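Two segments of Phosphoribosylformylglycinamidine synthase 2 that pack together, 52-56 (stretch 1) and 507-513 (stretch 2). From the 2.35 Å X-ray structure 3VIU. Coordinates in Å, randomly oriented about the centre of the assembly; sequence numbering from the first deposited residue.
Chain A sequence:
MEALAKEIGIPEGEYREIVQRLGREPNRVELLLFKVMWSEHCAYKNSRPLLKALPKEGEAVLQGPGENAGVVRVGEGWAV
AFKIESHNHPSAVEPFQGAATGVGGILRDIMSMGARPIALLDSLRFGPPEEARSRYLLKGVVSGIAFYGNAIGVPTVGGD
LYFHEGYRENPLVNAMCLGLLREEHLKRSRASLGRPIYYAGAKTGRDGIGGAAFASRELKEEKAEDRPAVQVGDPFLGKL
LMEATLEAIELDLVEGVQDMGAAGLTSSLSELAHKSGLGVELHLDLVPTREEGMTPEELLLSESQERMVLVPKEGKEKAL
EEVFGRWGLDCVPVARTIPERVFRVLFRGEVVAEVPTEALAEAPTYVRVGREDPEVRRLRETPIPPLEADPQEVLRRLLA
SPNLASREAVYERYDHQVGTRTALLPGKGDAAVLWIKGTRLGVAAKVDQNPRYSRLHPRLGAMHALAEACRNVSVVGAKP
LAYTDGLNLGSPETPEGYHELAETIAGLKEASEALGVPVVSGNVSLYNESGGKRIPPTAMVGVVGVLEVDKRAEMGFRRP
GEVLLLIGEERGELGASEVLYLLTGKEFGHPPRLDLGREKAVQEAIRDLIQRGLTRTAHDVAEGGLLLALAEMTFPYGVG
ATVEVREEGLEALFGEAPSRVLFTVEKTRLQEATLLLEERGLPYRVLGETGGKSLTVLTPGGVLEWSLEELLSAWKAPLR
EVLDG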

ATOM      1  N   LYS A  52     -15.007   6.634   9.334  1.00 26.44           N
ATOM      2  CA  LYS A  52     -15.309   6.327  10.726  1.00 28.40           C
ATOM      3  C   LYS A  52     -15.848   4.904  10.853  1.00 28.60           C
ATOM      4  O   LYS A  52     -15.751   4.290  11.911  1.00 29.37           O
ATOM      5  CB  LYS A  52     -16.337   7.318  11.281  1.00 30.77           C
ATOM      6  CG  LYS A  52     -15.802   8.727  11.526  1.00 32.49           C
ATOM      7  CD  LYS A  52     -16.935   9.661  11.924  1.00 34.46           C
ATOM      8  CE  LYS A  52     -16.444  11.075  12.186  1.00 36.57           C
ATOM      9  NZ  LYS A  52     -15.508  11.146  13.341  1.00 39.87           N
ATOM     10  N   ALA A  53     -16.395   4.380   9.761  1.00 27.46           N
ATOM     11  CA  ALA A  53     -16.968   3.040   9.742  1.00 26.47           C
ATOM     12  C   ALA A  53     -15.977   1.879   9.801  1.00 26.06           C
ATOM     13  O   ALA A  53     -16.357   0.771  10.179  1.00 26.94           O
ATOM     14  CB  ALA A  53     -17.859   2.884   8.513  1.00 28.12           C
ATOM     15  N   LEU A  54     -14.722   2.116   9.430  1.00 23.74           N
ATOM     16  CA  LEU A  54     -13.720   1.050   9.441  1.00 23.02           C
ATOM     17  C   LEU A  54     -13.316   0.592  10.843  1.00 22.45           C
ATOM     18  O   LEU A  54     -12.858   1.388  11.654  1.00 24.61           O
ATOM     19  CB  LEU A  54     -12.475   1.491   8.666  1.00 22.82           C
ATOM     20  CG  LEU A  54     -12.677   1.753   7.164  1.00 25.24           C
ATOM     21  CD1 LEU A  54     -11.401   2.306   6.558  1.00 23.38           C
ATOM     22  CD2 LEU A  54     -13.084   0.464   6.458  1.00 22.84           C
ATOM     23  N   PRO A  55     -13.493  -0.706  11.148  1.00 22.34           N
ATOM     24  CA  PRO A  55     -13.153  -1.305  12.449  1.00 21.12           C
ATOM     25  C   PRO A  55     -11.662  -1.121  12.780  1.00 21.44           C
ATOM     26  O   PRO A  55     -10.819  -1.375  11.931  1.00 19.10           O
ATOM     27  CB  PRO A  55     -13.513  -2.772  12.249  1.00 18.26           C
ATOM     28  CG  PRO A  55     -14.628  -2.712  11.271  1.00 19.79           C
ATOM     29  CD  PRO A  55     -14.144  -1.699  10.277  1.00 20.22           C
ATOM     30  N   LYS A  56     -11.346  -0.708  14.011  1.00 23.03           N
ATOM     31  CA  LYS A  56      -9.953  -0.474  14.408  1.00 26.06           C
ATOM     32  C   LYS A  56      -9.400  -1.394  15.501  1.00 25.73           C
ATOM     33  O   LYS A  56      -8.188  -1.480  15.672  1.00 25.38           O
ATOM     34  CB  LYS A  56      -9.771   0.971  14.891  1.00 27.44           C
ATOM     35  CG  LYS A  56     -10.799   1.971  14.386  1.00 32.41           C
ATOM     36  CD  LYS A  56     -10.352   2.713  13.131  1.00 33.87           C
ATOM     37  CE  LYS A  56     -11.369   3.806  12.757  1.00 35.66           C
ATOM     38  NZ  LYS A  56     -11.006   4.587  11.527  1.00 33.43           N
ATOM     39  N   GLY A 507     -16.938  -1.738   1.413  1.00 14.20           N
ATOM     40  CA  GLY A 507     -16.341  -3.011   1.065  1.00 14.70           C
ATOM     41  C   GLY A 507     -15.284  -3.440   2.071  1.00 14.83           C
ATOM     42  O   GLY A 507     -15.288  -4.579   2.532  1.00 15.27           O
ATOM     43  N   LEU A 508     -14.374  -2.528   2.403  1.00 14.64           N
ATOM     44  CA  LEU A 508     -13.312  -2.800   3.368  1.00 13.99           C
ATOM     45  C   LEU A 508     -13.886  -3.161   4.741  1.00 15.82           C
ATOM     46  O   LEU A 508     -13.471  -4.135   5.371  1.00 14.49           O
ATOM     47  CB  LEU A 508     -12.407  -1.574   3.488  1.00 12.82           C
ATOM     48  CG  LEU A 508     -11.113  -1.520   2.656  1.00 14.56           C
ATOM     49  CD1 LEU A 508     -11.206  -2.403   1.425  1.00 13.08           C
ATOM     50  CD2 LEU A 508     -10.831  -0.077   2.278  1.00 11.50           C
ATOM     51  N   LYS A 509     -14.847  -2.366   5.193  1.00 15.67           N
ATOM     52  CA  LYS A 509     -15.490  -2.588   6.474  1.00 16.85           C
ATOM     53  C   LYS A 509     -15.992  -4.023   6.565  1.00 18.09           C
ATOM     54  O   LYS A 509     -15.690  -4.754   7.515  1.00 17.39           O
ATOM     55  CB  LYS A 509     -16.666  -1.623   6.626  1.00 18.80           C
ATOM     56  CG  LYS A 509     -17.575  -1.905   7.808  1.00 22.05           C
ATOM     57  CD  LYS A 509     -18.879  -1.135   7.670  1.00 26.59           C
ATOM     58  CE  LYS A 509     -19.784  -1.330   8.886  1.00 30.82           C
ATOM     59  NZ  LYS A 509     -20.086  -2.763   9.192  1.00 32.09           N
ATOM     60  N   GLU A 510     -16.749  -4.420   5.552  1.00 18.80           N
ATOM     61  CA  GLU A 510     -17.329  -5.750   5.506  1.00 19.95           C
ATOM     62  C   GLU A 510     -16.294  -6.869   5.503  1.00 18.62           C
ATOM     63  O   GLU A 510     -16.461  -7.862   6.204  1.00 18.67           O
ATOM     64  CB  GLU A 510     -18.245  -5.857   4.292  1.00 22.58           C
ATOM     65  CG  GLU A 510     -19.028  -7.145   4.211  1.00 32.02           C
ATOM     66  CD  GLU A 510     -20.196  -7.035   3.248  1.00 37.58           C
ATOM     67  OE1 GLU A 510     -20.818  -8.078   2.949  1.00 40.54           O
ATOM     68  OE2 GLU A 510     -20.496  -5.901   2.796  1.00 39.79           O
ATOM     69  N   ALA A 511     -15.226  -6.710   4.725  1.00 17.01           N
ATOM     70  CA  ALA A 511     -14.181  -7.727   4.671  1.00 17.14           C
ATOM     71  C   ALA A 511     -13.408  -7.726   5.986  1.00 16.30           C
ATOM     72  O   ALA A 511     -13.044  -8.774   6.515  1.00 15.31           O
ATOM     73  CB  ALA A 511     -13.234  -7.453   3.510  1.00 16.34           C
ATOM     74  N   SER A 512     -13.166  -6.532   6.507  1.00 17.65           N
ATOM     75  CA  SER A 512     -12.438  -6.370   7.751  1.00 17.04           C
ATOM     76  C   SER A 512     -13.150  -7.037   8.918  1.00 19.33           C
ATOM     77  O   SER A 512     -12.527  -7.735   9.721  1.00 19.27           O
ATOM     78  CB  SER A 512     -12.252  -4.884   8.049  1.00 14.58           C
ATOM     79  OG  SER A 512     -11.618  -4.695   9.297  1.00 15.84           O
ATOM     80  N   GLU A 513     -14.459  -6.816   9.013  1.00 20.56           N
ATOM     81  CA  GLU A 513     -15.243  -7.384  10.097  1.00 20.63           C
ATOM     82  C   GLU A 513     -15.291  -8.903  10.017  1.00 19.62           C
ATOM     83  O   GLU A 513     -15.116  -9.598  11.019  1.00 18.44           O
ATOM     84  CB  GLU A 513     -16.657  -6.811  10.067  1.00 25.05           C
ATOM     85  CG  GLU A 513     -17.504  -7.198  11.264  1.00 35.26           C
ATOM     86  CD  GLU A 513     -18.881  -6.542  11.246  1.00 41.08           C
ATOM     87  OE1 GLU A 513     -19.686  -6.814  12.172  1.00 42.90           O
ATOM     88  OE2 GLU A 513     -19.156  -5.756  10.309  1.00 42.75           O
TER

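Residues 507-513 lie within a longer helix, its turns held by backbone hydrogen bonds such as Ser-512 N to Leu-508 O (2.7 Å) and Glu-513 N to Lys-509 O (2.8 Å). Stretch 1 has no regular secondary structure, and it comes closest to the helix at Leu-54, whose CA lies 5.0 Å from the CA of Lys-509. So short a separation brings side chains of one segment against the backbone of the other. No hydrogen bond crosses the interface; within the helix, backbone bonds tie the N atoms of Ala-511, Ser-512 and Glu-513 to the carbonyls four residues back. The contact is one of van der Waals packing, burying 258 Å² in total.

Leu-54 is the buried apolar element of the loop. Its CA-to-CB bond points sideways, but with chi1 m and chi2 t the end of the side chain comes nearer the helix, placing Leu-54 CD2 3.7 Å from Leu-508 CB and 3.6 Å from Lys-509 N. A branched aliphatic chain suits this buried place, since it sets a methyl group against the helix and has no polar group to satisfy.

Pro-55 and Ala-53 are less buried than Leu-54. The proline points toward the helix; Pro-55 CD lies 4.1 Å from Lys-509 CA, and Pro-55 CB lies 4.0 Å from Ser-512 OG. That hydroxyl is hydrogen-bonded elsewhere in the structure, so it can lie beside a carbon without a polar partner here. Ala-53 points its CB toward the helix, and its short side chain meets the lysine methylenes: Ala-53 O is 3.8 Å from Lys-509 CG, and Ala-53 CB is 4.2 Å from Lys-509 CD.

Lys-509 suits this boundary through its dual character. Its methylenes, extended through chi3, supply apolar surface to the loop, while chi4 turns m and Lys-509 NZ forms a salt bridge with Glu-513 OE2 at 3.3 Å, one helical turn on.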